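Local structure of protein phosphotransferase ChpT (Brucella abortus, 4QPK) at residues T123-F126 and R127-P131; L96-A99 and R100-G104. The protein acts as a histidine phosphotransferase in the phosphorelay that controls growth, division and intracellular survival of Brucella abortus. One frame throughout, in Å; residues are numbered along the deposited sequence.

Overall arrangement
Contact 2 comes first along the chain, at the C-terminal end of helix 78-102; contact 1 follows, where helix 115-126 gives way to the turn leading into strand 132-136. Their centres lie about 14 Å apart. Helix 78-102 pairs with helix 43-74, which carries the histidine that is phosphorylated in the relay, in the dimerization and phosphotransfer domain, whereas 123-131 belongs to the C-terminal domain, which resembles a kinase ATP-binding domain but lacks regions needed to bind ATP. The two meet directly: the rings of Phe-98 and Tyr-125 stack, with Phe-98 CD2 3.7 Å from Tyr-125 CB. Both contacts also pack on helix 144-160, which places them along the junction between the two domains.

Contact 1. Residues T123-F126 and R127-P131; sequences TEYF and RNEKP. With NA (sodium ion), chain E.
Arg-127 N bonds back to Thr-123 O in the helical i+4 manner, after which the chain tightens into a type I beta turn from Phe-126 to Glu-129, closed by Glu-129 N to Phe-126 O at 3.1 Å. Asn-128 N bonds to Tyr-125 O. The bend of Glu-124 at chi2 (61°) turns its carboxylate back so that OE2 joins the residue's own backbone O at the sodium ion, each at a long 3.0 Å. The Asn-128 amide also meets the ion, although ND2, as modelled only 2.2 Å from the sodium, is an unlikely ligand and leaves the amide's orientation doubtful. Glu-124 OE1 touches Arg-127 CD at 3.4 Å, but its salt bridge is to Arg-90 of helix 78-102. The turn links helix 115-126 to edge strand 132-136 of the five-stranded mixed sheet. At its last residue, Glu-129, CG lies 3.6 Å from Tyr-125 CE2; the carboxylate, held by Asn-158 and Arg-95, has its plane nearly parallel to that of the ring (10°). Pro-131 CG meets the edge of the Phe-126 ring, 3.7 Å from CE2; Phe-126 also packs on Leu-154 and Leu-167. Water 1 lies between Phe-126 O and Pro-131 O, within hydrogen-bonding distance of both.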
loop_
_atom_site.group_PDB
_atom_site.type_symbol
_atom_site.label_atom_id
_atom_site.label_comp_id
_atom_site.label_asym_id
_atom_site.label_seq_id
_atom_site.Cartn_x
_atom_site.Cartn_y
_atom_site.Cartn_z
ATOM N N THR B 123 3.881 8.295 16.701
ATOM C CA THR B 123 3.830 7.872 18.100
ATOM C C THR B 123 3.109 6.527 18.241
ATOM O O THR B 123 3.567 5.632 18.952
ATOM C CB THR B 123 3.158 8.954 18.961
ATOM O OG1 THR B 123 3.928 10.156 18.846
ATOM C CG2 THR B 123 3.099 8.525 20.435
ATOM N N GLU B 124 1.996 6.373 17.534
ATOM C CA GLU B 124 1.247 5.123 17.587
ATOM C C GLU B 124 2.045 3.981 16.927
ATOM O O GLU B 124 2.032 2.833 17.398
ATOM C CB GLU B 124 -0.119 5.312 16.906
ATOM C CG GLU B 124 -1.044 4.103 16.868
ATOM C CD GLU B 124 -1.428 3.583 18.244
ATOM O OE1 GLU B 124 -1.274 4.322 19.253
ATOM O OE2 GLU B 124 -1.944 2.443 18.301
ATOM N N TYR B 125 2.739 4.297 15.838
ATOM C CA TYR B 125 3.571 3.318 15.154
ATOM C C TYR B 125 4.634 2.772 16.108
ATOM O O TYR B 125 4.829 1.562 16.200
ATOM C CB TYR B 125 4.232 3.942 13.915
ATOM C CG TYR B 125 5.123 3.014 13.115
ATOM C CD1 TYR B 125 4.595 2.195 12.134
ATOM C CD2 TYR B 125 6.495 2.980 13.333
ATOM C CE1 TYR B 125 5.406 1.357 11.391
ATOM C CE2 TYR B 125 7.316 2.136 12.596
ATOM C CZ TYR B 125 6.763 1.332 11.624
ATOM O OH TYR B 125 7.574 0.494 10.878
ATOM N N PHE B 126 5.315 3.663 16.825
ATOM C CA PHE B 126 6.436 3.211 17.656
ATOM C C PHE B 126 6.003 2.526 18.941
ATOM O O PHE B 126 6.823 1.934 19.633
ATOM C CB PHE B 126 7.401 4.360 17.947
ATOM C CG PHE B 126 8.408 4.546 16.868
ATOM C CD1 PHE B 126 8.128 5.330 15.766
ATOM C CD2 PHE B 126 9.630 3.873 16.923
ATOM C CE1 PHE B 126 9.057 5.476 14.740
ATOM C CE2 PHE B 126 10.566 4.010 15.905
ATOM C CZ PHE B 126 10.276 4.815 14.807
ATOM N N ARG B 127 4.715 2.591 19.250
ATOM C CA ARG B 127 4.161 1.718 20.281
ATOM C C ARG B 127 4.408 0.245 19.922
ATOM O O ARG B 127 4.534 -0.604 20.810
ATOM C CB ARG B 127 2.671 1.967 20.444
ATOM C CG ARG B 127 2.328 3.221 21.197
ATOM C CD ARG B 127 0.885 3.172 21.654
ATOM N NE ARG B 127 0.590 1.961 22.413
ATOM C CZ ARG B 127 0.534 1.903 23.742
ATOM N NH1 ARG B 127 0.750 2.995 24.468
ATOM N NH2 ARG B 127 0.256 0.755 24.348
ATOM N N ASN B 128 4.477 -0.057 18.624
ATOM C CA ASN B 128 4.776 -1.408 18.147
ATOM C C ASN B 128 6.204 -1.588 17.646
ATOM O O ASN B 128 6.467 -2.449 16.802
ATOM C CB ASN B 128 3.813 -1.819 17.039
ATOM C CG ASN B 128 2.368 -1.689 17.454
ATOM O OD1 ASN B 128 1.852 -2.495 18.223
ATOM N ND2 ASN B 128 1.700 -0.680 16.926
ATOM N N GLU B 129 7.112 -0.732 18.093
ATOM C CA GLU B 129 8.520 -0.907 17.767
ATOM C C GLU B 129 9.345 -0.920 19.055
ATOM O O GLU B 129 8.854 -0.536 20.117
ATOM C CB GLU B 129 9.021 0.185 16.822
ATOM C CG GLU B 129 8.371 0.151 15.446
ATOM C CD GLU B 129 8.786 -1.060 14.617
ATOM O OE1 GLU B 129 9.969 -1.457 14.667
ATOM O OE2 GLU B 129 7.923 -1.602 13.891
ATOM N N LYS B 130 10.591 -1.369 18.945
ATOM C CA LYS B 130 11.469 -1.507 20.106
ATOM C C LYS B 130 11.853 -0.187 20.778
ATOM O O LYS B 130 11.788 -0.085 21.998
ATOM C CB LYS B 130 12.755 -2.241 19.714
ATOM C CG LYS B 130 12.590 -3.710 19.365
ATOM C CD LYS B 130 13.910 -4.254 18.827
ATOM C CE LYS B 130 13.936 -5.767 18.803
ATOM N NZ LYS B 130 15.222 -6.262 18.241
ATOM N N PRO B 131 12.276 0.825 20.000
ATOM C CA PRO B 131 12.844 1.956 20.745
ATOM C C PRO B 131 11.843 2.781 21.551
ATOM O O PRO B 131 10.661 2.859 21.212
ATOM C CB PRO B 131 13.464 2.823 19.641
ATOM C CG PRO B 131 12.736 2.470 18.416
ATOM C CD PRO B 131 12.380 1.018 18.541
HETATM NA NA NA E . 0.312 0.518 18.122
HETATM O O HOH W 1 8.352 1.660 21.791
#

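Contact 2. Residues L96-A99 and R100-G104; sequences LQFA and RIAFG
Phe-98 and Ala-102 meet one turn apart near the end of helix 78-102, the second helix of the hairpin that each subunit contributes to the four-helix bundle of the dimerization and histidine phosphotransfer (DHp) dimer. The Phe-98 side chain leaves with CG anti to the backbone N (chi1 -176°), which swings the ring outward from the helix and places CE1 3.6 Å from Ala-102 CB. The ring also packs on Val-121 and Ala-122 of helix 115-126, in the C-terminal domain, while Leu-151 of helix 144-160 touches both Phe-98 and Ala-102. In the backbone, Phe-98 O accepts twice, from Ala-102 N in a nearly straight bond of 170° at the hydrogen and from the more bent Ile-101 N.

Ala-99 and Phe-103 form the next step, on the side turned to helix 43-74. Phe-103 has its ring beside the backbone N (chi1 -61°), bringing CD2 to 4.1 Å from Ala-99 CB, and both side chains rest on Ile-54. Ala-99 O receives Phe-103 N in the alpha-helical manner and also Gly-104 N, an i+5 bond that closes the helix end with a wider turn. Across the dimer, Ala-99 packs on Cys-55, and Leu-96, Gln-97 and Arg-100 on Ile-59, of the second subunit.

Gln-97 and Arg-100 run side by side in the same direction, their amide and guanidinium planes 54° apart. Gln-97 OE1 stays 3.9 Å from Arg-100 NH1, and the gap is bridged by water 2, which donates to Gln-97 O and OE1 and accepts from Arg-100 NH1, 2.6 Å away at the edge of the guanidinium plane.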
loop_
_atom_site.group_PDB
_atom_site.type_symbol
_atom_site.label_atom_id
_atom_site.label_comp_id
_atom_site.label_asym_id
_atom_site.label_seq_id
_atom_site.Cartn_x
_atom_site.Cartn_y
_atom_site.Cartn_z
ATOM N N LEU B 96 -0.737 0.806 8.970
ATOM C CA LEU B 96 -1.472 1.362 7.827
ATOM C C LEU B 96 -1.589 2.888 7.924
ATOM O O LEU B 96 -1.428 3.601 6.927
ATOM C CB LEU B 96 -2.847 0.685 7.717
ATOM C CG LEU B 96 -2.728 -0.772 7.224
ATOM C CD1 LEU B 96 -3.984 -1.593 7.595
ATOM C CD2 LEU B 96 -2.460 -0.877 5.716
ATOM N N GLN B 97 -1.890 3.397 9.116
ATOM C CA GLN B 97 -2.010 4.849 9.277
ATOM C C GLN B 97 -0.654 5.539 9.063
ATOM O O GLN B 97 -0.586 6.624 8.481
ATOM C CB GLN B 97 -2.570 5.211 10.659
ATOM C CG GLN B 97 -4.021 4.781 10.920
ATOM C CD GLN B 97 -5.016 5.443 9.970
ATOM O OE1 GLN B 97 -4.750 6.507 9.424
ATOM N NE2 GLN B 97 -6.182 4.830 9.806
ATOM N N PHE B 98 0.423 4.909 9.525
ATOM C CA PHE B 98 1.746 5.475 9.321
ATOM C C PHE B 98 2.081 5.461 7.832
ATOM O O PHE B 98 2.515 6.464 7.279
ATOM C CB PHE B 98 2.782 4.698 10.141
ATOM C CG PHE B 98 4.166 5.270 10.071
ATOM C CD1 PHE B 98 5.021 4.906 9.038
ATOM C CD2 PHE B 98 4.616 6.161 11.038
ATOM C CE1 PHE B 98 6.307 5.430 8.962
ATOM C CE2 PHE B 98 5.914 6.682 10.972
ATOM C CZ PHE B 98 6.752 6.312 9.920
ATOM N N ALA B 99 1.815 4.339 7.176
ATOM C CA ALA B 99 2.107 4.211 5.745
ATOM C C ALA B 99 1.311 5.216 4.907
ATOM O O ALA B 99 1.828 5.746 3.922
ATOM C CB ALA B 99 1.819 2.795 5.279
ATOM N N ARG B 100 0.080 5.482 5.323
ATOM C CA ARG B 100 -0.819 6.407 4.631
ATOM C C ARG B 100 -0.178 7.788 4.423
ATOM O O ARG B 100 -0.388 8.442 3.391
ATOM C CB ARG B 100 -2.115 6.536 5.448
ATOM C CG ARG B 100 -3.377 6.856 4.694
ATOM C CD ARG B 100 -4.552 6.872 5.674
ATOM N NE ARG B 100 -5.545 7.913 5.398
ATOM C CZ ARG B 100 -5.585 9.107 5.989
ATOM N NH1 ARG B 100 -4.666 9.451 6.888
ATOM N NH2 ARG B 100 -6.542 9.971 5.666
ATOM N N ILE B 101 0.603 8.226 5.409
ATOM C CA ILE B 101 1.285 9.516 5.343
ATOM C C ILE B 101 2.734 9.363 4.870
ATOM O O ILE B 101 3.179 10.129 4.024
ATOM C CB ILE B 101 1.270 10.234 6.721
ATOM C CG1 ILE B 101 -0.169 10.376 7.224
ATOM C CG2 ILE B 101 1.911 11.632 6.620
ATOM C CD1 ILE B 101 -0.303 11.167 8.538
ATOM N N ALA B 102 3.465 8.363 5.361
ATOM C CA ALA B 102 4.886 8.261 5.025
ATOM C C ALA B 102 5.115 7.847 3.565
ATOM O O ALA B 102 6.045 8.326 2.903
ATOM C CB ALA B 102 5.585 7.272 5.958
ATOM N N PHE B 103 4.251 6.975 3.063
ATOM C CA PHE B 103 4.374 6.471 1.693
ATOM C C PHE B 103 3.252 7.010 0.814
ATOM O O PHE B 103 3.460 7.281 -0.365
ATOM C CB PHE B 103 4.344 4.932 1.650
ATOM C CG PHE B 103 5.454 4.255 2.416
ATOM C CD1 PHE B 103 6.704 4.827 2.544
ATOM C CD2 PHE B 103 5.229 3.027 3.015
ATOM C CE1 PHE B 103 7.712 4.178 3.255
ATOM C CE2 PHE B 103 6.225 2.381 3.727
ATOM C CZ PHE B 103 7.469 2.959 3.844
ATOM N N GLY B 104 2.060 7.139 1.394
ATOM C CA GLY B 104 0.861 7.578 0.695
ATOM C C GLY B 104 0.725 9.081 0.499
ATOM O O GLY B 104 1.655 9.855 0.732
HETATM O O HOH W 2 -2.894 8.397 8.506
#